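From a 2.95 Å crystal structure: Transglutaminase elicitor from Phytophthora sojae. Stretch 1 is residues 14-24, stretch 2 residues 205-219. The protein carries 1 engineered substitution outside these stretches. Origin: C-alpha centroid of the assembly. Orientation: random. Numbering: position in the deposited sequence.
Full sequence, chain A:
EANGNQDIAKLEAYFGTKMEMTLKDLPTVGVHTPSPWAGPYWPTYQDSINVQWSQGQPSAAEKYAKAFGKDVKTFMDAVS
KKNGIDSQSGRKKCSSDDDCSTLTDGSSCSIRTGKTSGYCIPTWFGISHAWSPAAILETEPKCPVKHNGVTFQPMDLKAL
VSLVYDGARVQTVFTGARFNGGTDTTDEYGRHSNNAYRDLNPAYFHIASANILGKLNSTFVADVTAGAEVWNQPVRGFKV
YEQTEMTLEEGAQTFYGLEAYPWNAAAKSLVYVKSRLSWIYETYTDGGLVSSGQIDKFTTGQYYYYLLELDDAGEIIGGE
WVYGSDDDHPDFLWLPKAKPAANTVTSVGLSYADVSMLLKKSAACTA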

# COMPACT_ATOMS: atom_id res chain seq x y z
N TYR A 14 -10.88 -16.67 -3.19
CA TYR A 14 -10.73 -16.01 -1.89
C TYR A 14 -12.06 -15.51 -1.33
O TYR A 14 -12.33 -15.66 -0.14
CB TYR A 14 -9.72 -14.86 -1.96
CG TYR A 14 -9.63 -14.05 -0.68
CD1 TYR A 14 -10.03 -12.71 -0.65
CD2 TYR A 14 -9.18 -14.63 0.51
CE1 TYR A 14 -9.96 -11.97 0.53
CE2 TYR A 14 -9.11 -13.90 1.68
CZ TYR A 14 -9.50 -12.57 1.69
OH TYR A 14 -9.43 -11.85 2.86
N PHE A 15 -12.90 -14.92 -2.18
CA PHE A 15 -14.17 -14.36 -1.74
C PHE A 15 -15.30 -15.38 -1.69
O PHE A 15 -16.34 -15.14 -1.06
CB PHE A 15 -14.56 -13.15 -2.60
CG PHE A 15 -13.76 -11.91 -2.31
CD1 PHE A 15 -13.98 -11.18 -1.15
CD2 PHE A 15 -12.78 -11.48 -3.20
CE1 PHE A 15 -13.24 -10.03 -0.88
CE2 PHE A 15 -12.04 -10.33 -2.93
CZ PHE A 15 -12.27 -9.61 -1.77
N GLY A 16 -15.11 -16.51 -2.36
CA GLY A 16 -16.10 -17.58 -2.39
C GLY A 16 -17.36 -17.20 -3.14
O GLY A 16 -18.44 -17.73 -2.87
N THR A 17 -17.21 -16.26 -4.07
CA THR A 17 -18.32 -15.78 -4.90
C THR A 17 -17.81 -15.31 -6.26
O THR A 17 -16.67 -14.86 -6.38
CB THR A 17 -19.13 -14.66 -4.19
OG1 THR A 17 -20.25 -14.28 -5.00
CG2 THR A 17 -18.27 -13.42 -3.91
N LYS A 18 -18.66 -15.44 -7.28
CA LYS A 18 -18.31 -15.00 -8.63
C LYS A 18 -18.20 -13.47 -8.70
O LYS A 18 -18.88 -12.76 -7.96
CB LYS A 18 -19.35 -15.51 -9.64
N MET A 19 -17.32 -12.98 -9.57
CA MET A 19 -17.17 -11.54 -9.80
C MET A 19 -18.23 -11.06 -10.78
O MET A 19 -18.57 -11.77 -11.74
CB MET A 19 -15.77 -11.22 -10.35
CG MET A 19 -14.59 -11.52 -9.43
SD MET A 19 -14.46 -10.48 -7.96
CE MET A 19 -15.29 -11.49 -6.73
N GLU A 20 -18.77 -9.86 -10.55
CA GLU A 20 -19.71 -9.27 -11.49
C GLU A 20 -18.96 -8.74 -12.71
O GLU A 20 -18.00 -7.97 -12.57
CB GLU A 20 -20.56 -8.18 -10.83
CG GLU A 20 -21.62 -7.54 -11.74
CD GLU A 20 -22.56 -8.57 -12.37
OE1 GLU A 20 -23.46 -9.06 -11.66
OE2 GLU A 20 -22.40 -8.87 -13.57
N MET A 21 -19.39 -9.16 -13.89
CA MET A 21 -18.68 -8.87 -15.13
C MET A 21 -19.50 -8.02 -16.10
O MET A 21 -18.99 -7.55 -17.12
CB MET A 21 -18.25 -10.17 -15.81
CG MET A 21 -17.50 -11.15 -14.92
SD MET A 21 -15.71 -10.98 -14.99
CE MET A 21 -15.34 -11.93 -16.46
N THR A 22 -20.78 -7.83 -15.78
CA THR A 22 -21.68 -7.00 -16.58
C THR A 22 -21.58 -5.55 -16.12
O THR A 22 -21.98 -5.21 -15.00
CB THR A 22 -23.14 -7.49 -16.51
OG1 THR A 22 -23.20 -8.87 -16.88
CG2 THR A 22 -24.04 -6.69 -17.44
N LEU A 23 -21.04 -4.70 -16.99
CA LEU A 23 -20.73 -3.30 -16.66
C LEU A 23 -21.89 -2.54 -16.03
O LEU A 23 -21.71 -1.85 -15.02
CB LEU A 23 -20.20 -2.56 -17.89
CG LEU A 23 -19.82 -1.08 -17.76
CD1 LEU A 23 -18.78 -0.82 -16.68
CD2 LEU A 23 -19.33 -0.56 -19.10
N LYS A 24 -23.08 -2.67 -16.61
CA LYS A 24 -24.28 -1.95 -16.15
C LYS A 24 -24.72 -2.37 -14.74
O LYS A 24 -25.43 -1.62 -14.07
CB LYS A 24 -25.43 -2.13 -17.15
N PHE A 205 -8.69 -4.19 -13.91
CA PHE A 205 -8.66 -3.08 -12.95
C PHE A 205 -10.07 -2.66 -12.53
O PHE A 205 -10.37 -2.59 -11.34
CB PHE A 205 -7.88 -1.89 -13.52
CG PHE A 205 -7.94 -0.65 -12.66
CD1 PHE A 205 -7.21 -0.58 -11.47
CD2 PHE A 205 -8.72 0.43 -13.03
CE1 PHE A 205 -7.27 0.56 -10.67
CE2 PHE A 205 -8.78 1.57 -12.24
CZ PHE A 205 -8.05 1.64 -11.06
N HIS A 206 -10.93 -2.39 -13.52
CA HIS A 206 -12.31 -1.96 -13.26
C HIS A 206 -13.10 -3.03 -12.52
O HIS A 206 -13.71 -2.75 -11.49
CB HIS A 206 -13.02 -1.56 -14.57
CG HIS A 206 -14.32 -0.84 -14.36
ND1 HIS A 206 -14.40 0.53 -14.26
CD2 HIS A 206 -15.58 -1.30 -14.24
CE1 HIS A 206 -15.66 0.89 -14.09
NE2 HIS A 206 -16.40 -0.21 -14.07
N ILE A 207 -13.08 -4.26 -13.05
CA ILE A 207 -13.81 -5.38 -12.45
C ILE A 207 -13.42 -5.61 -10.99
O ILE A 207 -14.28 -5.75 -10.13
CB ILE A 207 -13.64 -6.69 -13.28
CG1 ILE A 207 -14.32 -6.55 -14.65
CG2 ILE A 207 -14.19 -7.90 -12.53
CD1 ILE A 207 -13.85 -7.55 -15.69
N ALA A 208 -12.11 -5.64 -10.72
CA ALA A 208 -11.59 -5.83 -9.37
C ALA A 208 -11.98 -4.68 -8.45
O ALA A 208 -12.51 -4.91 -7.36
CB ALA A 208 -10.08 -6.02 -9.39
N SER A 209 -11.73 -3.44 -8.89
CA SER A 209 -11.99 -2.25 -8.07
C SER A 209 -13.46 -2.10 -7.71
O SER A 209 -13.79 -1.77 -6.57
CB SER A 209 -11.49 -0.99 -8.78
OG SER A 209 -10.10 -1.08 -9.08
N ALA A 210 -14.33 -2.36 -8.68
CA ALA A 210 -15.78 -2.23 -8.48
C ALA A 210 -16.34 -3.31 -7.55
O ALA A 210 -17.15 -3.02 -6.68
CB ALA A 210 -16.50 -2.23 -9.82
N ASN A 211 -15.90 -4.55 -7.76
CA ASN A 211 -16.33 -5.68 -6.93
C ASN A 211 -15.83 -5.60 -5.49
O ASN A 211 -16.61 -5.76 -4.55
CB ASN A 211 -15.92 -7.01 -7.57
CG ASN A 211 -16.90 -7.48 -8.62
OD1 ASN A 211 -17.87 -8.18 -8.32
ND2 ASN A 211 -16.64 -7.13 -9.88
N ILE A 212 -14.54 -5.35 -5.31
CA ILE A 212 -13.92 -5.35 -3.98
C ILE A 212 -14.38 -4.16 -3.12
O ILE A 212 -14.88 -4.36 -2.01
CB ILE A 212 -12.37 -5.46 -4.05
CG1 ILE A 212 -11.95 -6.76 -4.75
CG2 ILE A 212 -11.75 -5.39 -2.66
CD1 ILE A 212 -10.54 -6.76 -5.31
N LEU A 213 -14.21 -2.95 -3.64
CA LEU A 213 -14.64 -1.74 -2.93
C LEU A 213 -16.16 -1.57 -2.87
O LEU A 213 -16.69 -1.08 -1.87
CB LEU A 213 -14.01 -0.48 -3.55
CG LEU A 213 -12.59 0.01 -3.24
CD1 LEU A 213 -12.32 0.12 -1.74
CD2 LEU A 213 -11.54 -0.83 -3.92
N GLY A 214 -16.85 -1.98 -3.94
CA GLY A 214 -18.29 -1.74 -4.07
C GLY A 214 -19.20 -2.83 -3.57
O GLY A 214 -20.07 -2.59 -2.72
N LYS A 215 -19.03 -4.05 -4.09
CA LYS A 215 -19.92 -5.17 -3.77
C LYS A 215 -19.50 -5.99 -2.54
O LYS A 215 -20.36 -6.57 -1.87
CB LYS A 215 -20.06 -6.11 -4.97
CG LYS A 215 -20.91 -5.56 -6.11
CD LYS A 215 -20.85 -6.47 -7.32
CE LYS A 215 -21.86 -7.61 -7.24
NZ LYS A 215 -23.21 -7.20 -7.74
N LEU A 216 -18.21 -6.03 -2.24
CA LEU A 216 -17.69 -6.96 -1.24
C LEU A 216 -17.24 -6.31 0.07
O LEU A 216 -16.67 -6.99 0.94
CB LEU A 216 -16.57 -7.83 -1.83
CG LEU A 216 -16.94 -8.72 -3.04
CD1 LEU A 216 -15.69 -9.18 -3.76
CD2 LEU A 216 -17.80 -9.90 -2.63
N ASN A 217 -17.50 -5.01 0.22
CA ASN A 217 -17.16 -4.25 1.44
C ASN A 217 -15.71 -4.46 1.89
O ASN A 217 -15.43 -4.57 3.09
CB ASN A 217 -18.15 -4.57 2.57
CG ASN A 217 -19.55 -4.05 2.30
OD1 ASN A 217 -19.75 -2.88 1.98
ND2 ASN A 217 -20.55 -4.93 2.44
N SER A 218 -14.80 -4.50 0.93
CA SER A 218 -13.39 -4.78 1.18
C SER A 218 -12.47 -3.80 0.44
O SER A 218 -12.96 -2.90 -0.26
CB SER A 218 -13.08 -6.23 0.78
OG SER A 218 -11.73 -6.57 1.02
N THR A 219 -11.16 -3.95 0.60
CA THR A 219 -10.18 -3.14 -0.12
C THR A 219 -8.87 -3.90 -0.40
O THR A 219 -8.74 -5.07 -0.04
CB THR A 219 -9.91 -1.79 0.61
OG1 THR A 219 -9.09 -0.95 -0.23
CG2 THR A 219 -9.22 -2.00 1.95

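A single buried side chain, that of Asn-211, reads the backbone of an extended segment as a neighboring strand would. Its OD1 accepts a hydrogen bond from Glu-20 N (2.9 Å), while its ND2 donates to Glu-20 O (3.1 Å), so one carboxamide satisfies both backbone polar groups, N and O, of one residue. The second hydrogen of the amide is not idle: ND2 of Asn-211 also donates to Ile-207 O (2.7 Å), one helical turn back. Asparagine suits this site because its short side chain carries donor and acceptor together.

Stretch 1 runs roughly antiparallel to the helix of stretch 2, from Phe-15, at the end of its own helix, near Leu-216, to Met-21 near Ile-207. Apolar groups pack on both sides of the amide pairing. Toward the start of stretch 1, Leu-216 CD1 sits over the face of the Phe-15 ring, 3.5 Å from its centroid, a CH-pi contact, and also meets Met-19 CE at 3.8 Å; the flexible methionine brings its methyl to the same leucine. Toward the other end, Met-21 SD touches Ile-207 CD1 at 4.0 Å.

Glu-20 starts toward the helix, its CB 3.9 Å from Lys-215 CE, but its carboxylate turns back, where OE2 accepts from Thr-22 N (2.9 Å). Glu-20 OE1 remains 4.3 Å from Lys-215 NZ, beyond a salt bridge.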